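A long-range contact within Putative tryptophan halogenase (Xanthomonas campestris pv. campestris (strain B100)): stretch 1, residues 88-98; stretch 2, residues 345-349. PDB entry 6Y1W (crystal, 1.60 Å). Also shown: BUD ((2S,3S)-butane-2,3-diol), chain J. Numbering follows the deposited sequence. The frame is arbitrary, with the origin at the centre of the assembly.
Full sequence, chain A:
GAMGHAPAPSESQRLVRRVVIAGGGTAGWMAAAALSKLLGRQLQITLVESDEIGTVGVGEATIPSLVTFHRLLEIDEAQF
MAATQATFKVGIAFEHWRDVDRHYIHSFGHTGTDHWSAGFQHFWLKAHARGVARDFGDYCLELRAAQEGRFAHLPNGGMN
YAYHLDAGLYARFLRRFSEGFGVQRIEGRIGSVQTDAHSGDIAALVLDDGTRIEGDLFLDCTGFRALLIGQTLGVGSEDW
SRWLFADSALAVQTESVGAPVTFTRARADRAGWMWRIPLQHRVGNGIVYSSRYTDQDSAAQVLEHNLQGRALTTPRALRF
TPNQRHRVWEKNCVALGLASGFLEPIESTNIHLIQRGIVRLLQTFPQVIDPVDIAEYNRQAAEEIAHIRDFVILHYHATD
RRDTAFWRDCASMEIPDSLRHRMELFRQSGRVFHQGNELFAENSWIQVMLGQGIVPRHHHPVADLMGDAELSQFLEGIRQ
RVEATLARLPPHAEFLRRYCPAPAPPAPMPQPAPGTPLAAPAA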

ATOM      1  N   PHE A  88      25.087   7.096 -12.933  1.00 13.74           N
ATOM      2  CA  PHE A  88      24.125   7.101 -11.841  1.00 14.37           C
ATOM      3  C   PHE A  88      23.229   8.334 -11.880  1.00 14.36           C
ATOM      4  O   PHE A  88      23.624   9.415 -12.343  1.00 16.49           O
ATOM      5  N   LYS A  89      22.008   8.156 -11.352  1.00 12.07           N
ATOM      6  CA  LYS A  89      21.017   9.223 -11.292  1.00 12.53           C
ATOM      7  C   LYS A  89      20.464   9.293  -9.888  1.00 12.14           C
ATOM      8  O   LYS A  89      20.039   8.267  -9.358  1.00 13.63           O
ATOM      9  N   VAL A  90      20.453  10.498  -9.291  1.00 12.33           N
ATOM     10  CA  VAL A  90      19.840  10.682  -7.974  1.00 14.57           C
ATOM     11  C   VAL A  90      18.644  11.621  -8.004  1.00 12.33           C
ATOM     12  O   VAL A  90      18.031  11.847  -6.952  1.00 14.13           O
ATOM     13  N   GLY A  91      18.283  12.175  -9.162  1.00 12.76           N
ATOM     14  CA  GLY A  91      17.152  13.091  -9.186  1.00 14.49           C
ATOM     15  C   GLY A  91      17.022  13.752 -10.547  1.00 13.67           C
ATOM     16  O   GLY A  91      17.772  13.453 -11.486  1.00 14.43           O
ATOM     17  N   ILE A  92      16.053  14.679 -10.624  1.00 13.78           N
ATOM     18  CA  ILE A  92      15.749  15.456 -11.829  1.00 13.04           C
ATOM     19  C   ILE A  92      15.786  16.930 -11.440  1.00 11.07           C
ATOM     20  O   ILE A  92      15.113  17.338 -10.476  1.00 13.57           O
ATOM     21  N   ALA A  93      16.528  17.740 -12.204  1.00 14.36           N
ATOM     22  CA  ALA A  93      16.534  19.181 -11.971  1.00 11.97           C
ATOM     23  C   ALA A  93      15.460  19.813 -12.841  1.00 12.45           C
ATOM     24  O   ALA A  93      15.532  19.748 -14.084  1.00 14.84           O
ATOM     25  N   PHE A  94      14.441  20.394 -12.186  1.00 11.53           N
ATOM     26  CA  PHE A  94      13.322  21.016 -12.888  1.00 13.27           C
ATOM     27  C   PHE A  94      13.579  22.506 -12.984  1.00 14.52           C
ATOM     28  O   PHE A  94      13.507  23.215 -11.979  1.00 15.70           O
ATOM     29  N   GLU A  95      13.901  22.964 -14.182  1.00 13.91           N
ATOM     30  CA  GLU A  95      14.213  24.373 -14.432  1.00 14.85           C
ATOM     31  C   GLU A  95      13.067  25.054 -15.174  1.00 13.61           C
ATOM     32  O   GLU A  95      12.570  24.531 -16.182  1.00 15.43           O
ATOM     33  N   HIS A  96      12.642  26.230 -14.654  1.00 13.80           N
ATOM     34  CA  HIS A  96      11.673  27.119 -15.302  1.00 13.78           C
ATOM     35  C   HIS A  96      10.238  26.579 -15.235  1.00 15.06           C
ATOM     36  O   HIS A  96       9.387  26.999 -16.035  1.00 17.45           O
ATOM     37  N   TRP A  97       9.942  25.643 -14.320  1.00 13.28           N
ATOM     38  CA  TRP A  97       8.589  25.098 -14.216  1.00 15.94           C
ATOM     39  C   TRP A  97       7.718  25.954 -13.297  1.00 16.14           C
ATOM     40  O   TRP A  97       6.605  26.352 -13.681  1.00 17.51           O
ATOM     41  N   ARG A  98       8.200  26.206 -12.076  1.00 15.49           N
ATOM     42  CA  ARG A  98       7.451  27.051 -11.155  1.00 16.83           C
ATOM     43  C   ARG A  98       7.232  28.432 -11.768  1.00 15.92           C
ATOM     44  O   ARG A  98       6.114  28.950 -11.785  1.00 17.37           O
ATOM     45  N   PRO A 345       8.445  11.537 -20.898  1.00 15.78           N
ATOM     46  CA  PRO A 345       9.488  11.096 -19.943  1.00 12.98           C
ATOM     47  C   PRO A 345       9.861  12.110 -18.883  1.00 12.58           C
ATOM     48  O   PRO A 345      11.014  12.137 -18.416  1.00 15.20           O
ATOM     49  N   ILE A 346       8.885  12.920 -18.463  1.00 13.98           N
ATOM     50  CA  ILE A 346       9.164  13.996 -17.521  1.00 13.29           C
ATOM     51  C   ILE A 346       9.571  13.467 -16.152  1.00 15.11           C
ATOM     52  O   ILE A 346      10.315  14.136 -15.429  1.00 15.14           O
ATOM     53  N   GLU A 347       9.115  12.265 -15.772  1.00 11.80           N
ATOM     54  CA  GLU A 347       9.522  11.628 -14.525  1.00 11.33           C
ATOM     55  C   GLU A 347      10.145  10.254 -14.777  1.00 12.93           C
ATOM     56  O   GLU A 347      10.152   9.405 -13.888  1.00 14.93           O
ATOM     57  N   SER A 348      10.682  10.021 -15.981  1.00 12.50           N
ATOM     58  CA  SER A 348      11.483   8.826 -16.277  1.00 12.24           C
ATOM     59  C   SER A 348      10.742   7.539 -15.921  1.00 14.44           C
ATOM     60  O   SER A 348      11.288   6.657 -15.260  1.00 15.27           O
ATOM     61  N   THR A 349       9.509   7.408 -16.403  1.00 12.55           N
ATOM     62  CA  THR A 349       8.663   6.265 -16.052  1.00 12.71           C
ATOM     63  C   THR A 349       8.548   5.207 -17.159  1.00 14.18           C
ATOM     64  O   THR A 349       7.921   4.175 -16.910  1.00 14.27           O
TER

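Two segments whose touching residues are at least 249 apart in sequence meet in a small, mixed contact, 281 Å² summed over both sides, in which hydrophobic side chains of stretch 1 meet both apolar atoms and oxygens of stretch 2, with a single hydrogen bond between them. From stretch 1, Lys-89, Ile-92, Phe-94 and Trp-97 point toward the irregular loop of stretch 2, while Gly-91 has no side chain and Val-90, Ala-93 and Glu-95 stay out of reach. The backbones remain well separated, the closest CA atoms being those of Ile-92 and Glu-347 at 7.8 Å, so side chains span the gap. Lys-89 is fully extended, all four chi angles t, and this reach lets its NZ donate to OG of Ser-348 at 2.8 Å; Ser-348 (chi1 m) points toward stretch 1, and its OG accepts the bond. A weak backbone bond from Ser-348 N to Pro-345 O, 3.2 Å, closes the turn within the loop. Ile-92 (m, t) places its CD1 3.5 Å from Ile-346 O, 3.7 Å from Glu-347 OE1 and 3.9 Å from Ser-348 OG, a methyl group set among oxygens. Phe-94 (chi1 m) meets Ile-346 O with its ring edge, CZ to O 3.5 Å, and packs CE1 against Ile-346 CG1 at 3.8 Å. Ile-346 leaves its backbone sideways, but its t, t chain carries the tip to the indole of Trp-97 (chi1 m), where CD1 lies 3.4 Å from CH2, oblique to the ring. Glu-347 (m, m) also starts sideways; its OE2 comes within 3.4 Å of Phe-94 CZ and is hydrogen-bonded elsewhere in the structure. At the corner of the chain, His-96 (chi1 m) takes no part in the contact; C4 of BUD lies over one face of its imidazole, 3.6 Å from CG of His-96.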

ATOM      1  CB  PHE A  88      24.847   7.020 -10.484  1.00 11.99           C
ATOM      2  CG  PHE A  88      25.524   5.702 -10.260  1.00 16.09           C
ATOM      3  CD1 PHE A  88      24.776   4.582  -9.838  1.00 14.05           C
ATOM      4  CD2 PHE A  88      26.878   5.543 -10.498  1.00 17.39           C
ATOM      5  CE1 PHE A  88      25.376   3.339  -9.664  1.00 13.76           C
ATOM      6  CE2 PHE A  88      27.482   4.280 -10.321  1.00 14.27           C
ATOM      7  CZ  PHE A  88      26.732   3.194  -9.908  1.00 14.71           C
ATOM      8  CB  LYS A  89      19.864   8.926 -12.275  1.00 13.15           C
ATOM      9  CG  LYS A  89      18.716   9.938 -12.172  1.00 14.79           C
ATOM     10  CD  LYS A  89      17.556   9.498 -13.048  1.00 13.09           C
ATOM     11  CE  LYS A  89      16.322  10.407 -12.774  1.00 12.18           C
ATOM     12  NZ  LYS A  89      15.054   9.722 -13.297  1.00 13.99           N
ATOM     13  CB  VAL A  90      20.862  11.160  -6.925  1.00 16.17           C
ATOM     14  CG1 VAL A  90      21.945  10.110  -6.722  1.00 19.92           C
ATOM     15  CG2 VAL A  90      21.484  12.505  -7.358  1.00 13.21           C
ATOM     16  CB  ILE A  92      14.355  15.134 -12.399  1.00 10.52           C
ATOM     17  CG1 ILE A  92      14.272  13.633 -12.752  1.00 12.53           C
ATOM     18  CG2 ILE A  92      14.057  15.944 -13.649  1.00 14.15           C
ATOM     19  CD1 ILE A  92      12.900  13.178 -13.278  1.00 15.13           C
ATOM     20  CB  ALA A  93      17.914  19.773 -12.267  1.00 13.09           C
ATOM     21  CB  PHE A  94      12.007  20.740 -12.158  1.00 12.96           C
ATOM     22  CG  PHE A  94      11.472  19.361 -12.441  1.00 10.43           C
ATOM     23  CD1 PHE A  94      10.758  19.135 -13.628  1.00 14.87           C
ATOM     24  CD2 PHE A  94      11.767  18.283 -11.615  1.00 13.47           C
ATOM     25  CE1 PHE A  94      10.297  17.829 -13.961  1.00 15.22           C
ATOM     26  CE2 PHE A  94      11.282  16.979 -11.928  1.00 11.61           C
ATOM     27  CZ  PHE A  94      10.572  16.761 -13.112  1.00 13.32           C
ATOM     28  CB  GLU A  95      15.512  24.480 -15.224  1.00 14.34           C
ATOM     29  CG  GLU A  95      16.716  23.971 -14.468  1.00 15.03           C
ATOM     30  CD  GLU A  95      18.012  24.062 -15.250  1.00 20.27           C
ATOM     31  OE1 GLU A  95      17.963  24.307 -16.470  1.00 19.88           O
ATOM     32  OE2 GLU A  95      19.085  23.909 -14.622  1.00 21.55           O
ATOM     33  CB  HIS A  96      12.022  27.427 -16.781  1.00 15.25           C
ATOM     34  CG  HIS A  96      13.354  28.101 -16.998  1.00 16.01           C
ATOM     35  ND1 HIS A  96      13.668  29.357 -16.503  1.00 16.39           N
ATOM     36  CD2 HIS A  96      14.414  27.714 -17.749  1.00 20.04           C
ATOM     37  CE1 HIS A  96      14.890  29.683 -16.896  1.00 21.16           C
ATOM     38  NE2 HIS A  96      15.359  28.710 -17.662  1.00 19.01           N
ATOM     39  CB  TRP A  97       8.634  23.629 -13.714  1.00 15.15           C
ATOM     40  CG  TRP A  97       9.151  22.693 -14.774  1.00 14.53           C
ATOM     41  CD1 TRP A  97      10.462  22.408 -15.064  1.00 14.37           C
ATOM     42  CD2 TRP A  97       8.364  21.921 -15.697  1.00 15.28           C
ATOM     43  NE1 TRP A  97      10.535  21.548 -16.128  1.00 14.59           N
ATOM     44  CE2 TRP A  97       9.271  21.225 -16.536  1.00 15.39           C
ATOM     45  CE3 TRP A  97       6.989  21.758 -15.901  1.00 13.49           C
ATOM     46  CZ2 TRP A  97       8.854  20.391 -17.562  1.00 14.68           C
ATOM     47  CZ3 TRP A  97       6.572  20.944 -16.938  1.00 15.01           C
ATOM     48  CH2 TRP A  97       7.502  20.260 -17.754  1.00 15.36           C
ATOM     49  CB  ARG A  98       8.187  27.169  -9.823  1.00 16.62           C
ATOM     50  CG  ARG A  98       7.310  27.886  -8.786  1.00 22.96           C
ATOM     51  CD  ARG A  98       8.028  28.878  -7.947  1.00 34.07           C
ATOM     52  NE  ARG A  98       7.061  29.584  -7.106  1.00 26.79           N
ATOM     53  CZ  ARG A  98       7.142  29.624  -5.783  1.00 31.70           C
ATOM     54  NH1 ARG A  98       8.125  28.983  -5.173  1.00 29.44           N
ATOM     55  NH2 ARG A  98       6.220  30.274  -5.075  1.00 26.78           N
ATOM     56  CB  PRO A 345      10.690  10.798 -20.858  1.00 11.28           C
ATOM     57  CG  PRO A 345      10.526  11.774 -21.984  1.00 14.90           C
ATOM     58  CD  PRO A 345       9.001  11.783 -22.238  1.00 14.50           C
ATOM     59  CB  ILE A 346       7.937  14.914 -17.436  1.00 13.63           C
ATOM     60  CG1 ILE A 346       8.217  16.143 -16.587  1.00 15.41           C
ATOM     61  CG2 ILE A 346       6.736  14.177 -16.793  1.00 13.82           C
ATOM     62  CD1 ILE A 346       7.034  17.136 -16.613  1.00 21.46           C
ATOM     63  CB  GLU A 347       8.339  11.496 -13.546  1.00 15.73           C
ATOM     64  CG  GLU A 347       7.965  12.827 -12.859  1.00 14.22           C
ATOM     65  CD  GLU A 347       8.949  13.252 -11.771  1.00 12.58           C
ATOM     66  OE1 GLU A 347       9.811  12.432 -11.356  1.00 13.37           O
ATOM     67  OE2 GLU A 347       8.875  14.459 -11.318  1.00 13.64           O
ATOM     68  CB  SER A 348      12.860   8.843 -15.573  1.00 16.37           C
ATOM     69  OG  SER A 348      13.499  10.145 -15.584  1.00 15.08           O
ATOM     70  CB  THR A 349       7.252   6.723 -15.656  1.00 12.93           C
ATOM     71  OG1 THR A 349       6.726   7.663 -16.618  1.00 14.72           O
ATOM     72  CG2 THR A 349       7.239   7.353 -14.265  1.00 11.96           C
TER
HETATM   73  C1  BUD J 608      13.564  31.705 -21.402  1.00 42.60           C
HETATM   74  O1  BUD J 608      11.967  31.195 -23.185  1.00 37.80           O
HETATM   75  C2  BUD J 608      12.563  30.717 -22.004  1.00 40.56           C
HETATM   76  O2  BUD J 608      10.416  29.830 -21.720  1.00 23.60           O
HETATM   77  C3  BUD J 608      11.419  30.503 -21.025  1.00 35.79           C
HETATM   78  C4  BUD J 608      11.858  29.613 -19.862  1.00 27.37           C